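Local structure of Polyphosphate:AMP phosphotransferase (5O6M) at residues Tyr225-Pro228 and Tyr234-Trp237; Phe12-Phe17 and Phe167-Lys172; Gly54-Leu59 and Glu248-Gln253; Ala37-Arg42 and Ile242-Leu247. The protein uses inorganic polyphosphate as phosphate donor to convert AMP to ADP and ADP to ATP, and also accepts other nucleoside mono- and diphosphates. The protein carries 1 engineered substitution. All blocks are in the same frame, centred on the assembly; numbering follows the deposited sequence.

Contact 1 (Tyr225-Pro228 and Tyr234-Trp237). With PO4 (phosphate ion), chain B.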
loop_
_atom_site.group_PDB
_atom_site.type_symbol
_atom_site.label_atom_id
_atom_site.label_comp_id
_atom_site.label_asym_id
_atom_site.label_seq_id
_atom_site.Cartn_x
_atom_site.Cartn_y
_atom_site.Cartn_z
ATOM N N TYR D 225 -6.935 29.416 0.290
ATOM C CA TYR D 225 -7.054 30.500 -0.672
ATOM C C TYR D 225 -8.356 30.331 -1.436
ATOM O O TYR D 225 -8.614 29.262 -1.997
ATOM C CB TYR D 225 -5.878 30.525 -1.647
ATOM C CG TYR D 225 -4.544 30.769 -0.990
ATOM C CD1 TYR D 225 -4.070 32.060 -0.788
ATOM C CD2 TYR D 225 -3.752 29.706 -0.574
ATOM C CE1 TYR D 225 -2.846 32.283 -0.187
ATOM C CE2 TYR D 225 -2.528 29.920 0.025
ATOM C CZ TYR D 225 -2.080 31.205 0.217
ATOM O OH TYR D 225 -0.859 31.405 0.816
ATOM N N VAL D 226 -9.177 31.372 -1.437
ATOM C CA VAL D 226 -10.378 31.410 -2.260
ATOM C C VAL D 226 -9.984 31.998 -3.607
ATOM O O VAL D 226 -9.444 33.108 -3.675
ATOM C CB VAL D 226 -11.494 32.227 -1.595
ATOM C CG1 VAL D 226 -12.709 32.298 -2.507
ATOM C CG2 VAL D 226 -11.864 31.615 -0.255
ATOM N N ILE D 227 -10.235 31.248 -4.674
ATOM C CA ILE D 227 -9.789 31.587 -6.019
ATOM C C ILE D 227 -11.019 31.967 -6.840
ATOM O O ILE D 227 -11.867 31.105 -7.118
ATOM C CB ILE D 227 -9.023 30.430 -6.674
ATOM C CG1 ILE D 227 -7.852 29.984 -5.788
ATOM C CG2 ILE D 227 -8.550 30.826 -8.075
ATOM C CD1 ILE D 227 -6.823 31.073 -5.544
ATOM N N PRO D 228 -11.183 33.239 -7.219
ATOM C CA PRO D 228 -12.240 33.575 -8.179
ATOM C C PRO D 228 -12.040 32.753 -9.440
ATOM O O PRO D 228 -11.036 32.917 -10.139
ATOM C CB PRO D 228 -12.038 35.075 -8.430
ATOM C CG PRO D 228 -11.242 35.561 -7.253
ATOM C CD PRO D 228 -10.370 34.409 -6.849
ATOM N N TYR D 234 -8.067 33.707 -15.252
ATOM C CA TYR D 234 -7.707 34.303 -13.972
ATOM C C TYR D 234 -7.445 33.230 -12.924
ATOM O O TYR D 234 -6.454 33.297 -12.189
ATOM C CB TYR D 234 -8.806 35.253 -13.499
ATOM C CG TYR D 234 -8.402 36.073 -12.294
ATOM C CD1 TYR D 234 -7.477 37.104 -12.415
ATOM C CD2 TYR D 234 -8.939 35.818 -11.042
ATOM C CE1 TYR D 234 -7.099 37.859 -11.323
ATOM C CE2 TYR D 234 -8.568 36.571 -9.944
ATOM C CZ TYR D 234 -7.648 37.590 -10.092
ATOM O OH TYR D 234 -7.275 38.340 -9.005
ATOM N N ARG D 235 -8.328 32.232 -12.848
ATOM C CA ARG D 235 -8.109 31.103 -11.952
ATOM C C ARG D 235 -6.723 30.509 -12.163
ATOM O O ARG D 235 -5.945 30.356 -11.213
ATOM C CB ARG D 235 -9.195 30.051 -12.179
ATOM C CG ARG D 235 -9.009 28.752 -11.412
ATOM C CD ARG D 235 -9.817 27.641 -12.065
ATOM N NE ARG D 235 -9.174 27.150 -13.282
ATOM C CZ ARG D 235 -9.817 26.560 -14.283
ATOM N NH1 ARG D 235 -11.132 26.399 -14.228
ATOM N NH2 ARG D 235 -9.145 26.140 -15.347
ATOM N N ASN D 236 -6.398 30.171 -13.413
ATOM C CA ASN D 236 -5.102 29.575 -13.715
ATOM C C ASN D 236 -3.957 30.519 -13.364
ATOM O O ASN D 236 -2.934 30.085 -12.823
ATOM C CB ASN D 236 -5.040 29.179 -15.191
ATOM C CG ASN D 236 -6.092 28.150 -15.562
ATOM O OD1 ASN D 236 -6.575 27.404 -14.709
ATOM N ND2 ASN D 236 -6.454 28.109 -16.839
ATOM N N TRP D 237 -4.100 31.813 -13.673
ATOM C CA TRP D 237 -3.026 32.753 -13.361
ATOM C C TRP D 237 -2.841 32.900 -11.854
ATOM O O TRP D 237 -1.713 32.874 -11.349
ATOM C CB TRP D 237 -3.298 34.125 -13.981
ATOM C CG TRP D 237 -2.289 35.145 -13.518
ATOM C CD1 TRP D 237 -1.044 35.360 -14.041
ATOM C CD2 TRP D 237 -2.412 36.036 -12.401
ATOM N NE1 TRP D 237 -0.397 36.349 -13.338
ATOM C CE2 TRP D 237 -1.214 36.778 -12.324
ATOM C CE3 TRP D 237 -3.421 36.287 -11.466
ATOM C CZ2 TRP D 237 -1.000 37.754 -11.351
ATOM C CZ3 TRP D 237 -3.205 37.258 -10.499
ATOM C CH2 TRP D 237 -2.003 37.978 -10.451
HETATM P P PO4 B . -11.337 24.494 -18.054
HETATM O O1 PO4 B . -12.378 24.909 -19.067
HETATM O O2 PO4 B . -10.189 25.477 -18.069
HETATM O O3 PO4 B . -10.810 23.124 -18.403
HETATM O O4 PO4 B . -11.960 24.465 -16.678
#
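Strand 224-228 comes up against the first turns of helix 232-249 where Pro228 and Arg235 bring their CA atoms within 6.1 Å of each other. On one side of this approach the Pro228 ring lies against the Tyr234 ring, with Pro228 CG 3.9 Å from Tyr234 CE2. Pro228 O comes to the edge of the same ring, near its plane and 3.7 Å from Tyr234 CD2. The Tyr234 hydroxyl is bonded to Tyr4 OH and to Ala24 N. On the other side, Ile227 CG2 touches Arg235 CG at 4.0 Å, the two side chains crossing at about a right angle. The contact belongs to a short strand-to-helix connection, five residues long, from the outermost strand of this chain's parallel sheet, within a P-loop NTPase-type domain. Arg235 CG lies anti to the backbone N (chi1 174°), and the chain bends at chi3, carrying the guanidinium away from Pro228. Arg235 NE and NH2 both donate to Asn236 OD1, at 3.0 and 2.9 Å, with the oxygen near the guanidinium plane, which probably limits rotation. Arg235 NH2 also donates to O2 of a phosphate ion, probably from the crystallisation liquor, at 3.0 Å (154°), and Arg235 NH1 to its O4 at 3.2 Å.

Contact 2 (Phe12-Phe17 and Phe167-Lys172)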
loop_
_atom_site.group_PDB
_atom_site.type_symbol
_atom_site.label_atom_id
_atom_site.label_comp_id
_atom_site.label_asym_id
_atom_site.label_seq_id
_atom_site.Cartn_x
_atom_site.Cartn_y
_atom_site.Cartn_z
ATOM N N PHE D 12 -14.332 34.005 8.671
ATOM C CA PHE D 12 -14.443 33.931 7.220
ATOM C C PHE D 12 -15.902 33.904 6.788
ATOM O O PHE D 12 -16.717 33.168 7.349
ATOM C CB PHE D 12 -13.720 32.685 6.705
ATOM C CG PHE D 12 -14.005 32.370 5.264
ATOM C CD1 PHE D 12 -13.337 33.038 4.251
ATOM C CD2 PHE D 12 -14.944 31.412 4.921
ATOM C CE1 PHE D 12 -13.595 32.752 2.924
ATOM C CE2 PHE D 12 -15.209 31.123 3.595
ATOM C CZ PHE D 12 -14.531 31.793 2.596
ATOM N N GLU D 13 -16.229 34.707 5.777
ATOM C CA GLU D 13 -17.562 34.713 5.187
ATOM C C GLU D 13 -17.431 34.622 3.675
ATOM O O GLU D 13 -16.768 35.458 3.053
ATOM C CB GLU D 13 -18.342 35.963 5.607
ATOM C CG GLU D 13 -18.785 35.917 7.067
ATOM C CD GLU D 13 -19.751 37.024 7.438
ATOM O OE1 GLU D 13 -19.961 37.938 6.615
ATOM O OE2 GLU D 13 -20.307 36.971 8.557
ATOM N N LEU D 14 -18.073 33.608 3.091
ATOM C CA LEU D 14 -17.892 33.317 1.673
ATOM C C LEU D 14 -18.514 34.395 0.792
ATOM O O LEU D 14 -17.934 34.775 -0.232
ATOM C CB LEU D 14 -18.482 31.944 1.352
ATOM C CG LEU D 14 -18.296 31.390 -0.059
ATOM C CD1 LEU D 14 -16.836 31.454 -0.474
ATOM C CD2 LEU D 14 -18.815 29.963 -0.120
ATOM N N LYS D 15 -19.689 34.901 1.174
ATOM C CA LYS D 15 -20.357 35.926 0.378
ATOM C C LYS D 15 -19.522 37.189 0.219
ATOM O O LYS D 15 -19.866 38.033 -0.614
ATOM C CB LYS D 15 -21.715 36.273 0.997
ATOM C CG LYS D 15 -21.638 36.788 2.425
ATOM C CD LYS D 15 -23.021 36.894 3.053
ATOM C CE LYS D 15 -22.929 37.294 4.518
ATOM N NZ LYS D 15 -24.257 37.277 5.197
ATOM N N ARG D 16 -18.439 37.340 0.982
ATOM C CA ARG D 16 -17.528 38.467 0.838
ATOM C C ARG D 16 -16.446 38.215 -0.209
ATOM O O ARG D 16 -15.431 38.922 -0.226
ATOM C CB ARG D 16 -16.895 38.808 2.190
ATOM C CG ARG D 16 -17.902 39.315 3.216
ATOM C CD ARG D 16 -17.236 39.752 4.514
ATOM N NE ARG D 16 -18.216 40.284 5.459
ATOM C CZ ARG D 16 -17.933 40.672 6.699
ATOM N NH1 ARG D 16 -16.690 40.590 7.156
ATOM N NH2 ARG D 16 -18.894 41.143 7.483
ATOM N N PHE D 17 -16.644 37.226 -1.078
ATOM C CA PHE D 17 -15.722 36.911 -2.162
ATOM C C PHE D 17 -16.524 36.763 -3.445
ATOM O O PHE D 17 -17.512 36.022 -3.480
ATOM C CB PHE D 17 -14.919 35.636 -1.874
ATOM C CG PHE D 17 -13.934 35.778 -0.746
ATOM C CD1 PHE D 17 -14.341 35.649 0.574
ATOM C CD2 PHE D 17 -12.597 36.049 -1.008
ATOM C CE1 PHE D 17 -13.432 35.782 1.611
ATOM C CE2 PHE D 17 -11.683 36.183 0.025
ATOM C CZ PHE D 17 -12.099 36.050 1.335
ATOM N N PHE D 167 -9.643 26.729 -2.816
ATOM C CA PHE D 167 -11.055 26.590 -3.149
ATOM C C PHE D 167 -11.302 27.390 -4.426
ATOM O O PHE D 167 -11.196 28.620 -4.421
ATOM C CB PHE D 167 -11.942 27.071 -2.004
ATOM C CG PHE D 167 -13.415 26.964 -2.291
ATOM C CD1 PHE D 167 -13.994 25.733 -2.554
ATOM C CD2 PHE D 167 -14.220 28.092 -2.308
ATOM C CE1 PHE D 167 -15.350 25.627 -2.819
ATOM C CE2 PHE D 167 -15.576 27.994 -2.576
ATOM C CZ PHE D 167 -16.140 26.759 -2.830
ATOM N N LEU D 168 -11.592 26.696 -5.524
ATOM C CA LEU D 168 -11.943 27.364 -6.775
ATOM C C LEU D 168 -13.421 27.734 -6.721
ATOM O O LEU D 168 -14.291 26.855 -6.715
ATOM C CB LEU D 168 -11.627 26.487 -7.982
ATOM C CG LEU D 168 -10.239 25.844 -8.013
ATOM C CD1 LEU D 168 -10.083 24.957 -9.244
ATOM C CD2 LEU D 168 -9.137 26.884 -7.939
ATOM N N HIS D 169 -13.706 29.037 -6.702
ATOM C CA HIS D 169 -15.014 29.563 -6.323
ATOM C C HIS D 169 -15.771 30.007 -7.573
ATOM O O HIS D 169 -15.412 31.007 -8.205
ATOM C CB HIS D 169 -14.849 30.725 -5.347
ATOM C CG HIS D 169 -16.138 31.231 -4.780
ATOM N ND1 HIS D 169 -17.210 30.404 -4.513
ATOM C CD2 HIS D 169 -16.527 32.478 -4.425
ATOM C CE1 HIS D 169 -18.202 31.121 -4.016
ATOM N NE2 HIS D 169 -17.814 32.383 -3.953
ATOM N N ILE D 170 -16.805 29.254 -7.939
ATOM C CA ILE D 170 -17.668 29.617 -9.052
ATOM C C ILE D 170 -19.060 29.927 -8.513
ATOM O O ILE D 170 -19.438 29.529 -7.405
ATOM C CB ILE D 170 -17.738 28.518 -10.134
ATOM C CG1 ILE D 170 -18.357 27.241 -9.563
ATOM C CG2 ILE D 170 -16.356 28.248 -10.721
ATOM C CD1 ILE D 170 -18.806 26.253 -10.623
ATOM N N SER D 171 -19.827 30.650 -9.319
ATOM C CA SER D 171 -21.194 31.013 -8.986
ATOM C C SER D 171 -22.166 29.903 -9.380
ATOM O O SER D 171 -21.839 29.000 -10.154
ATOM C CB SER D 171 -21.577 32.310 -9.691
ATOM O OG SER D 171 -21.561 32.116 -11.094
ATOM N N LYS D 172 -23.389 29.995 -8.846
ATOM C CA LYS D 172 -24.397 28.986 -9.152
ATOM C C LYS D 172 -24.761 29.001 -10.630
ATOM O O LYS D 172 -24.950 27.944 -11.243
ATOM C CB LYS D 172 -25.647 29.206 -8.299
ATOM C CG LYS D 172 -26.687 28.116 -8.466
ATOM C CD LYS D 172 -27.885 28.321 -7.554
ATOM C CE LYS D 172 -28.916 27.219 -7.761
ATOM N NZ LYS D 172 -29.978 27.224 -6.712
#
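The N-terminal segment ahead of helix 29-53 here covers the end of strand 161-169, part of the parallel sheet of the P-loop NTPase-type domain, and Leu14 makes the main contact. Its CD1 methyl sits over one face of the His169 imidazole in a CH-pi contact, 3.9 Å from the ring centroid and 17° off the normal. Both side chains leave their backbones with CG anti to N (chi1 -175° for Leu14, -173° for His169), which turns the isobutyl group and the ring to meet between the segments. The same methyl also reaches Phe167, two residues back on the strand, with Leu14 CD1 4.2 Å from Phe167 CE2. At the imidazole edge, near the ring plane, Phe17 O lies 3.7 Å from His169 NE2, too long to count as a hydrogen bond. Phe17 CB stands 4.4 Å from His169 CD2. A bond of 2.9 Å from Phe17 N to Leu14 O closes the short 3-10 turn and probably helps hold Leu14 and Phe17 at their spacing. Helix 203-217 adds Gln207 against both Leu14 and His169, and its Glu211 accepts from Leu14 N. Val226 of the adjacent strand 224-228 touches Phe12, Phe17 and His169.

Contact 3 (Gly54-Leu59 and Glu248-Gln253)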
loop_
_atom_site.group_PDB
_atom_site.type_symbol
_atom_site.label_atom_id
_atom_site.label_comp_id
_atom_site.label_asym_id
_atom_site.label_seq_id
_atom_site.Cartn_x
_atom_site.Cartn_y
_atom_site.Cartn_z
ATOM N N GLY D 54 15.439 17.378 -2.778
ATOM C CA GLY D 54 14.953 16.209 -2.058
ATOM C C GLY D 54 14.745 16.414 -0.575
ATOM O O GLY D 54 14.918 15.471 0.204
ATOM N N GLN D 55 14.365 17.621 -0.157
ATOM C CA GLN D 55 14.158 17.914 1.257
ATOM C C GLN D 55 12.724 18.297 1.578
ATOM O O GLN D 55 12.141 17.757 2.526
ATOM C CB GLN D 55 15.108 19.039 1.705
ATOM C CG GLN D 55 16.522 18.585 2.042
ATOM C CD GLN D 55 16.555 17.457 3.061
ATOM O OE1 GLN D 55 15.530 17.102 3.645
ATOM N NE2 GLN D 55 17.737 16.894 3.283
ATOM N N HIS D 56 12.141 19.221 0.826
ATOM C CA HIS D 56 10.812 19.725 1.136
ATOM C C HIS D 56 9.722 18.823 0.568
ATOM O O HIS D 56 9.903 18.158 -0.456
ATOM C CB HIS D 56 10.660 21.147 0.600
ATOM C CG HIS D 56 11.555 22.134 1.280
ATOM N ND1 HIS D 56 12.744 22.562 0.728
ATOM C CD2 HIS D 56 11.446 22.763 2.474
ATOM C CE1 HIS D 56 13.323 23.418 1.550
ATOM N NE2 HIS D 56 12.556 23.557 2.616
ATOM N N LYS D 57 8.571 18.827 1.238
ATOM C CA LYS D 57 7.369 18.162 0.753
ATOM C C LYS D 57 6.315 19.224 0.509
ATOM O O LYS D 57 6.118 20.104 1.352
ATOM C CB LYS D 57 6.828 17.139 1.758
ATOM C CG LYS D 57 7.849 16.476 2.651
ATOM C CD LYS D 57 7.120 15.565 3.628
ATOM C CE LYS D 57 8.065 14.878 4.575
ATOM N NZ LYS D 57 8.295 15.717 5.781
ATOM N N VAL D 58 5.632 19.143 -0.625
ATOM C CA VAL D 58 4.679 20.170 -1.025
ATOM C C VAL D 58 3.342 19.512 -1.344
ATOM O O VAL D 58 3.274 18.615 -2.193
ATOM C CB VAL D 58 5.200 20.982 -2.222
ATOM C CG1 VAL D 58 4.197 22.043 -2.625
ATOM C CG2 VAL D 58 6.558 21.602 -1.881
ATOM N N LEU D 59 2.284 19.964 -0.671
ATOM C CA LEU D 59 0.935 19.432 -0.833
ATOM C C LEU D 59 0.013 20.543 -1.320
ATOM O O LEU D 59 -0.124 21.575 -0.653
ATOM C CB LEU D 59 0.417 18.843 0.483
ATOM C CG LEU D 59 -1.054 18.421 0.523
ATOM C CD1 LEU D 59 -1.341 17.287 -0.444
ATOM C CD2 LEU D 59 -1.453 18.026 1.942
ATOM N N GLU D 248 9.235 29.777 -4.392
ATOM C CA GLU D 248 10.402 30.653 -4.292
ATOM C C GLU D 248 10.816 30.855 -2.841
ATOM O O GLU D 248 12.012 30.896 -2.524
ATOM C CB GLU D 248 10.111 32.006 -4.944
ATOM C CG GLU D 248 9.818 31.957 -6.430
ATOM C CD GLU D 248 11.023 32.338 -7.274
ATOM O OE1 GLU D 248 12.167 32.168 -6.794
ATOM O OE2 GLU D 248 10.824 32.811 -8.414
ATOM N N GLY D 249 9.836 30.992 -1.945
ATOM C CA GLY D 249 10.127 31.205 -0.540
ATOM C C GLY D 249 10.894 30.077 0.118
ATOM O O GLY D 249 11.489 30.283 1.180
ATOM N N LEU D 250 10.907 28.891 -0.489
ATOM C CA LEU D 250 11.606 27.775 0.138
ATOM C C LEU D 250 13.119 27.870 -0.001
ATOM O O LEU D 250 13.837 27.188 0.739
ATOM C CB LEU D 250 11.119 26.443 -0.441
ATOM C CG LEU D 250 9.648 26.074 -0.223
ATOM C CD1 LEU D 250 9.307 24.782 -0.958
ATOM C CD2 LEU D 250 9.314 25.953 1.263
ATOM N N ALA D 251 13.617 28.697 -0.924
ATOM C CA ALA D 251 15.055 28.923 -1.076
ATOM C C ALA D 251 15.792 27.605 -1.312
ATOM O O ALA D 251 16.787 27.291 -0.654
ATOM C CB ALA D 251 15.618 29.662 0.138
ATOM N N MET D 252 15.295 26.832 -2.274
ATOM C CA MET D 252 15.828 25.501 -2.526
ATOM C C MET D 252 17.176 25.578 -3.238
ATOM O O MET D 252 17.433 26.478 -4.041
ATOM C CB MET D 252 14.817 24.681 -3.327
ATOM C CG MET D 252 13.487 24.535 -2.589
ATOM S SD MET D 252 12.186 23.618 -3.437
ATOM C CE MET D 252 11.657 24.809 -4.663
ATOM N N GLN D 253 18.042 24.612 -2.934
ATOM C CA GLN D 253 19.405 24.583 -3.443
ATOM C C GLN D 253 19.682 23.248 -4.108
ATOM O O GLN D 253 19.267 22.202 -3.603
ATOM C CB GLN D 253 20.424 24.755 -2.305
ATOM C CG GLN D 253 20.177 25.916 -1.364
ATOM C CD GLN D 253 20.471 27.253 -1.997
ATOM O OE1 GLN D 253 21.265 27.346 -2.931
ATOM N NE2 GLN D 253 19.842 28.302 -1.483
#
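With chi1 of -66° at His56 and -63° at Leu250, each CG lies anti to the residue's own carbonyl carbon and beside its backbone nitrogen, and the two side chains lie alongside each other, running in opposite senses. The imidazole thereby presents a face to the leucine: Leu250 CD2 stands over it toward the rim, 4.0 Å from His56 CD2. The other methyl, Leu250 CD1, lies 4.1 Å from His56 CG and continues inward to Val58, whose CG2 is 4.3 Å away from it. Met252 adds a further approach, its CG 3.9 Å from His56 ND1. Its sulfur is more distant and stands obliquely to the imidazole, Met252 SD being 5.2 Å from the His56 ring centroid and 56° off the normal, a loose Met-aromatic relation rather than a stack. At the far end of the ring His56 CE1 comes to 3.9 Å from Leu250 O.

Between the segments the contact is thus made by van der Waals packing. His56 ND1 is hydrogen-bonded to Glu53 OE1, which probably restrains rotation of the ring. Glu53 OE2 is bonded to Gln253 N, so one acidic residue at the end of helix 29-53 ties both segments together.

Gly54 and Ala251, both with positive phi, are the first residues to leave helical phi/psi after helices 29-53 and 232-249. The chain following helix 232-249 thus packs on the start of strand 57-64, in the parallel sheet of the P-loop NTPase-type fold. Leu50 of helix 29-53 packs on His56, Val58 and Met252, while Leu250 also touches Thr162 of strand 161-169, which flanks strand 57-64.

Contact 4 (Ala37-Arg42 and Ile242-Leu247)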
loop_
_atom_site.group_PDB
_atom_site.type_symbol
_atom_site.label_atom_id
_atom_site.label_comp_id
_atom_site.label_asym_id
_atom_site.label_seq_id
_atom_site.Cartn_x
_atom_site.Cartn_y
_atom_site.Cartn_z
ATOM N N ALA D 37 2.153 32.122 -18.876
ATOM C CA ALA D 37 3.266 31.420 -19.508
ATOM C C ALA D 37 4.577 31.685 -18.777
ATOM O O ALA D 37 5.409 30.782 -18.631
ATOM C CB ALA D 37 3.380 31.827 -20.977
ATOM N N VAL D 38 4.784 32.922 -18.317
ATOM C CA VAL D 38 5.995 33.244 -17.568
ATOM C C VAL D 38 6.020 32.498 -16.237
ATOM O O VAL D 38 7.053 31.949 -15.834
ATOM C CB VAL D 38 6.108 34.768 -17.370
ATOM C CG1 VAL D 38 7.255 35.100 -16.428
ATOM C CG2 VAL D 38 6.285 35.464 -18.711
ATOM N N LEU D 39 4.891 32.480 -15.528
ATOM C CA LEU D 39 4.829 31.774 -14.254
ATOM C C LEU D 39 4.998 30.275 -14.456
ATOM O O LEU D 39 5.651 29.602 -13.650
ATOM C CB LEU D 39 3.506 32.074 -13.549
ATOM C CG LEU D 39 3.345 33.460 -12.927
ATOM C CD1 LEU D 39 1.881 33.717 -12.585
ATOM C CD2 LEU D 39 4.225 33.605 -11.694
ATOM N N ASN D 40 4.421 29.740 -15.535
ATOM C CA ASN D 40 4.524 28.312 -15.810
ATOM C C ASN D 40 5.977 27.868 -15.912
ATOM O O ASN D 40 6.354 26.826 -15.363
ATOM C CB ASN D 40 3.768 27.974 -17.095
ATOM C CG ASN D 40 3.717 26.483 -17.365
ATOM O OD1 ASN D 40 4.496 25.964 -18.166
ATOM N ND2 ASN D 40 2.804 25.784 -16.693
ATOM N N ARG D 41 6.812 28.647 -16.601
ATOM C CA ARG D 41 8.192 28.221 -16.809
ATOM C C ARG D 41 8.994 28.285 -15.516
ATOM O O ARG D 41 9.812 27.398 -15.243
ATOM C CB ARG D 41 8.839 29.061 -17.908
ATOM C CG ARG D 41 8.186 28.849 -19.263
ATOM C CD ARG D 41 8.799 29.719 -20.347
ATOM N NE ARG D 41 8.087 29.560 -21.613
ATOM C CZ ARG D 41 8.327 30.277 -22.706
ATOM N NH1 ARG D 41 9.268 31.211 -22.693
ATOM N NH2 ARG D 41 7.626 30.061 -23.811
ATOM N N ARG D 42 8.780 29.319 -14.699
ATOM C CA ARG D 42 9.395 29.319 -13.376
ATOM C C ARG D 42 8.931 28.114 -12.566
ATOM O O ARG D 42 9.730 27.475 -11.873
ATOM C CB ARG D 42 9.082 30.617 -12.631
ATOM C CG ARG D 42 9.689 31.871 -13.235
ATOM C CD ARG D 42 9.792 32.946 -12.168
ATOM N NE ARG D 42 8.502 33.559 -11.873
ATOM C CZ ARG D 42 8.170 34.053 -10.685
ATOM N NH1 ARG D 42 6.974 34.594 -10.500
ATOM N NH2 ARG D 42 9.031 33.994 -9.676
ATOM N N ILE D 242 0.322 32.197 -6.757
ATOM C CA ILE D 242 0.438 31.798 -5.360
ATOM C C ILE D 242 1.397 30.623 -5.223
ATOM O O ILE D 242 2.272 30.617 -4.350
ATOM C CB ILE D 242 -0.956 31.483 -4.786
ATOM C CG1 ILE D 242 -1.797 32.767 -4.732
ATOM C CG2 ILE D 242 -0.852 30.819 -3.420
ATOM C CD1 ILE D 242 -3.281 32.545 -4.564
ATOM N N LEU D 243 1.276 29.630 -6.106
ATOM C CA LEU D 243 2.137 28.454 -6.017
ATOM C C LEU D 243 3.605 28.810 -6.239
ATOM O O LEU D 243 4.480 28.383 -5.476
ATOM C CB LEU D 243 1.691 27.392 -7.022
ATOM C CG LEU D 243 2.632 26.190 -7.115
ATOM C CD1 LEU D 243 2.797 25.540 -5.753
ATOM C CD2 LEU D 243 2.130 25.179 -8.139
ATOM N N VAL D 244 3.895 29.593 -7.280
ATOM C CA VAL D 244 5.287 29.889 -7.620
ATOM C C VAL D 244 5.973 30.638 -6.484
ATOM O O VAL D 244 7.081 30.282 -6.066
ATOM C CB VAL D 244 5.368 30.673 -8.942
ATOM C CG1 VAL D 244 6.725 31.350 -9.064
ATOM C CG2 VAL D 244 5.129 29.741 -10.121
ATOM N N GLU D 245 5.332 31.693 -5.973
ATOM C CA GLU D 245 5.956 32.487 -4.916
ATOM C C GLU D 245 6.239 31.634 -3.686
ATOM O O GLU D 245 7.342 31.678 -3.125
ATOM C CB GLU D 245 5.074 33.683 -4.556
ATOM C CG GLU D 245 5.577 34.460 -3.345
ATOM C CD GLU D 245 4.958 35.840 -3.227
ATOM O OE1 GLU D 245 4.605 36.421 -4.275
ATOM O OE2 GLU D 245 4.829 36.342 -2.088
ATOM N N THR D 246 5.251 30.847 -3.251
ATOM C CA THR D 246 5.469 29.912 -2.151
ATOM C C THR D 246 6.698 29.044 -2.406
ATOM O O THR D 246 7.518 28.827 -1.507
ATOM C CB THR D 246 4.225 29.050 -1.939
ATOM O OG1 THR D 246 3.089 29.898 -1.733
ATOM C CG2 THR D 246 4.401 28.151 -0.724
ATOM N N LEU D 247 6.830 28.519 -3.627
ATOM C CA LEU D 247 7.998 27.706 -3.956
ATOM C C LEU D 247 9.281 28.530 -3.907
ATOM O O LEU D 247 10.316 28.048 -3.429
ATOM C CB LEU D 247 7.813 27.057 -5.330
ATOM C CG LEU D 247 6.726 25.983 -5.377
ATOM C CD1 LEU D 247 6.533 25.443 -6.779
ATOM C CD2 LEU D 247 7.072 24.851 -4.417
#
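Val244 of helix 232-249 packs as a knob into a hole on helix 29-53 formed by Leu39, Arg42, Leu43 and Leu46, spaced i, i+3, i+4 and i+7, and both of its methyl groups are engaged. The buried side holds Leu39, with Leu43 and Leu46 extending the apolar layer. There Val244 CG2 points at the opposite helix backbone, 3.6 Å from Leu39 O, while Leu39 CD2 lies 4.2 Å from Val244 CB. The two segments come nearest here, with the CA atoms of Leu39 and Val244 6.9 Å apart.

The closest side-chain approach, however, is at the partly exposed edge of the contact. Val244 CG1 sits over the centre of one face of the guanidinium group, 3.5 Å from Arg42 CZ and almost equally far from both terminal nitrogens. Arg42 reaches this position through a bend at chi3 (-76°), which brings its side chain across the valine at about a right angle. Beyond it the contact thins toward solvent: Glu245 is exposed and hardly takes part, its OE1 remaining 6.9 Å from Arg42 NH1 although the charges are opposite.

Arg42 NH2 instead pairs with Glu248, which lies outside both segments; that pair is modelled so short that its exact geometry is doubtful, but it may help hold the guanidinium over Val244. Between these two segments the contact is probably mainly van der Waals in nature.

Overall arrangement
From the N terminus, contact 2 opens at the loop 12-17 and closes on strand 161-169. Meanwhile helix 29-53 opens contact 4 and strand 57-64 opens contact 3, and both close late, on helix 232-249 and its exit. Contacts 2, 3 and 4 therefore cross one another along the chain. Contact 1, a short strand-to-helix connection from strand 224-228 into helix 232-249, follows contact 2 in series and nests inside the loops of contacts 3 and 4. Contacts 1 and 2 meet through backbone pairing of neighbouring strands, and Arg42 with Glu248 bridges contacts 4 and 3. Helix 232-249 is common to contacts 1, 3 and 4, joining the sheet to helix 29-53.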